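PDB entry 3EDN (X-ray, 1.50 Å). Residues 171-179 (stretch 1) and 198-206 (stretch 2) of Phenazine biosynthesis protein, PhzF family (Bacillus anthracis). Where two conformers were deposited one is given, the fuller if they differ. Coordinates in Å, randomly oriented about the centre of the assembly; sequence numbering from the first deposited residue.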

# COMPACT_ATOMS: atom_id res chain seq x y z
N ASN A 171 -39.64 5.16 -25.60
CA ASN A 171 -38.73 5.65 -26.64
C ASN A 171 -37.74 6.70 -26.13
O ASN A 171 -37.73 7.00 -24.93
CB ASN A 171 -39.52 6.16 -27.85
CG ASN A 171 -40.54 7.22 -27.49
OD1 ASN A 171 -40.33 8.02 -26.59
ND2 ASN A 171 -41.65 7.21 -28.20
N LEU A 172 -36.93 7.27 -27.04
CA LEU A 172 -35.92 8.26 -26.64
C LEU A 172 -36.52 9.56 -26.13
O LEU A 172 -35.97 10.19 -25.22
CB LEU A 172 -34.95 8.54 -27.78
CG LEU A 172 -34.10 7.36 -28.22
CD1 LEU A 172 -33.34 7.72 -29.50
CD2 LEU A 172 -33.15 6.88 -27.10
N ASP A 173 -37.68 9.94 -26.68
CA ASP A 173 -38.36 11.13 -26.20
C ASP A 173 -38.67 11.01 -24.72
O ASP A 173 -38.55 11.98 -23.98
CB ASP A 173 -39.63 11.41 -27.01
CG ASP A 173 -39.34 11.97 -28.38
OD1 ASP A 173 -38.17 12.34 -28.62
OD2 ASP A 173 -40.25 12.04 -29.23
N VAL A 174 -39.06 9.81 -24.28
CA VAL A 174 -39.28 9.56 -22.86
C VAL A 174 -37.98 9.68 -22.08
O VAL A 174 -37.92 10.33 -21.04
CB VAL A 174 -39.91 8.16 -22.62
CG1 VAL A 174 -39.92 7.84 -21.14
CG2 VAL A 174 -41.33 8.09 -23.20
N CYS A 175 -36.91 9.08 -22.60
CA CYS A 175 -35.64 9.14 -21.90
C CYS A 175 -35.18 10.58 -21.69
O CYS A 175 -34.62 10.90 -20.64
CB CYS A 175 -34.57 8.37 -22.66
SG CYS A 175 -34.81 6.59 -22.60
N GLU A 176 -35.42 11.43 -22.69
CA GLU A 176 -34.99 12.84 -22.66
C GLU A 176 -35.67 13.63 -21.54
O GLU A 176 -35.11 14.61 -21.02
CB GLU A 176 -35.22 13.52 -24.02
CG GLU A 176 -34.32 12.98 -25.15
CD GLU A 176 -34.65 13.52 -26.54
OE1 GLU A 176 -35.41 14.51 -26.66
OE2 GLU A 176 -34.15 12.94 -27.53
N ARG A 177 -36.89 13.22 -21.17
CA ARG A 177 -37.66 13.89 -20.13
C ARG A 177 -37.32 13.46 -18.71
O ARG A 177 -37.74 14.09 -17.74
CB ARG A 177 -39.15 13.66 -20.36
CG ARG A 177 -39.73 14.38 -21.57
CD ARG A 177 -41.10 13.77 -21.94
NE ARG A 177 -41.92 13.59 -20.74
CZ ARG A 177 -42.70 12.53 -20.53
NH1 ARG A 177 -42.79 11.57 -21.44
NH2 ARG A 177 -43.39 12.44 -19.41
N MSE A 178 -36.59 12.36 -18.56
CA MSE A 178 -36.34 11.85 -17.23
C MSE A 178 -35.60 12.80 -16.31
O MSE A 178 -34.71 13.53 -16.75
CB MSE A 178 -35.56 10.56 -17.29
CG MSE A 178 -36.38 9.48 -17.86
SE MSE A 178 -35.20 8.00 -18.25
CE MSE A 178 -36.59 6.81 -18.39
N LYS A 179 -35.99 12.74 -15.04
CA LYS A 179 -35.37 13.52 -13.98
C LYS A 179 -35.38 12.66 -12.73
O LYS A 179 -36.42 12.47 -12.12
CB LYS A 179 -36.17 14.80 -13.73
CG LYS A 179 -36.16 15.78 -14.89
CD LYS A 179 -36.78 17.10 -14.50
CE LYS A 179 -36.71 18.10 -15.64
NZ LYS A 179 -37.22 19.44 -15.22
N HIS A 198 -31.99 1.74 -14.08
CA HIS A 198 -31.44 1.86 -15.43
C HIS A 198 -32.52 1.68 -16.50
O HIS A 198 -32.72 0.57 -17.04
CB HIS A 198 -30.34 0.82 -15.63
CG HIS A 198 -29.39 1.18 -16.73
ND1 HIS A 198 -28.14 1.71 -16.49
CD2 HIS A 198 -29.53 1.16 -18.08
CE1 HIS A 198 -27.54 1.96 -17.63
NE2 HIS A 198 -28.37 1.65 -18.62
N PRO A 199 -33.23 2.77 -16.81
CA PRO A 199 -34.27 2.71 -17.85
C PRO A 199 -33.67 2.41 -19.21
O PRO A 199 -32.53 2.80 -19.49
CB PRO A 199 -34.89 4.10 -17.82
CG PRO A 199 -34.53 4.66 -16.45
CD PRO A 199 -33.15 4.10 -16.19
N ILE A 200 -34.42 1.70 -20.04
CA ILE A 200 -33.95 1.28 -21.35
C ILE A 200 -35.03 1.45 -22.43
O ILE A 200 -36.23 1.52 -22.12
CB ILE A 200 -33.47 -0.19 -21.37
CG1 ILE A 200 -34.64 -1.16 -21.12
CG2 ILE A 200 -32.35 -0.39 -20.36
CD1 ILE A 200 -34.34 -2.59 -21.42
N CYS A 201 -34.59 1.57 -23.67
CA CYS A 201 -35.50 1.39 -24.81
C CYS A 201 -34.75 0.84 -26.02
O CYS A 201 -33.52 0.87 -26.06
CB CYS A 201 -36.23 2.68 -25.18
SG CYS A 201 -35.14 4.06 -25.61
N LEU A 202 -35.47 0.29 -27.00
CA LEU A 202 -34.80 -0.29 -28.16
C LEU A 202 -34.47 0.75 -29.23
O LEU A 202 -33.57 0.53 -30.05
CB LEU A 202 -35.63 -1.43 -28.77
CG LEU A 202 -35.84 -2.64 -27.85
CD1 LEU A 202 -36.55 -3.77 -28.61
CD2 LEU A 202 -34.53 -3.11 -27.24
N GLU A 203 -35.19 1.87 -29.25
CA GLU A 203 -34.82 3.00 -30.11
C GLU A 203 -33.46 3.54 -29.67
O GLU A 203 -33.24 3.71 -28.48
CB GLU A 203 -35.86 4.13 -30.06
CG GLU A 203 -35.56 5.24 -31.07
CD GLU A 203 -36.43 6.49 -30.94
OE1 GLU A 203 -37.10 6.69 -29.92
OE2 GLU A 203 -36.43 7.31 -31.89
N THR A 204 -32.59 3.85 -30.63
CA THR A 204 -31.25 4.33 -30.28
C THR A 204 -30.83 5.55 -31.09
O THR A 204 -31.32 5.77 -32.22
CB THR A 204 -30.19 3.23 -30.47
OG1 THR A 204 -30.18 2.81 -31.84
CG2 THR A 204 -30.47 2.01 -29.60
N TYR A 205 -29.92 6.34 -30.53
CA TYR A 205 -29.34 7.46 -31.25
C TYR A 205 -28.31 7.00 -32.28
O TYR A 205 -28.21 7.58 -33.36
CB TYR A 205 -28.67 8.44 -30.29
CG TYR A 205 -29.62 9.20 -29.41
CD1 TYR A 205 -30.42 10.21 -29.93
CD2 TYR A 205 -29.71 8.93 -28.05
CE1 TYR A 205 -31.31 10.93 -29.12
CE2 TYR A 205 -30.58 9.63 -27.23
CZ TYR A 205 -31.38 10.63 -27.77
OH TYR A 205 -32.24 11.32 -26.94
N ASP A 206 -27.51 6.00 -31.90
CA ASP A 206 -26.40 5.52 -32.71
C ASP A 206 -26.87 4.36 -33.59
O ASP A 206 -27.63 3.49 -33.14
CB ASP A 206 -25.25 5.04 -31.82
CG ASP A 206 -24.60 6.16 -31.02
OD1 ASP A 206 -24.92 7.36 -31.22
OD2 ASP A 206 -23.72 5.85 -30.18
O HOH W 1 -38.44 9.20 -29.37

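The strand opening stretch 2 faces stretch 1 with Pro199 and Cys201. Pro199 points toward stretch 1 and packs its CB 3.2 Å from CE of selenomethionine Met178, a close apolar fit for a long, unbranched side chain. Ile200 points away, in keeping with strand alternation. Cys201 turns back, its SG 3.9 Å from Cys175 SG, too far for a disulfide, and 3.8 Å from Leu172 CD2; a small thiol suits this close approach, where the CA atoms of Asn171 and Cys201 lie 5.7 Å apart.

Beyond the strand, Leu202 points away, and Glu203 extends its side chain (chi1 and chi2 both t). Its OE1 accepts from Leu172 N at 2.9 Å, nearly straight at 174°, and from water 1 at 2.9 Å; that water accepts from Asp173 N at 2.9 Å. These amides have no backbone acceptor within the stretch, so a carboxylate suits this place, taking one directly and the other through the water. Asn171 OD1 caps Val174 N at 3.2 Å. Glu203 O is buried without a partner in the model.

Tyr205 closes the contact. Leu172 CD1 sits over its ring face, 3.7 Å from the centroid, while at the ring's edge Tyr205 OH donates to Glu176 OE2 at 2.6 Å. Of 494 Å² buried over both sides, Leu172 contributes most, 112 Å², linking Cys201 to Tyr205.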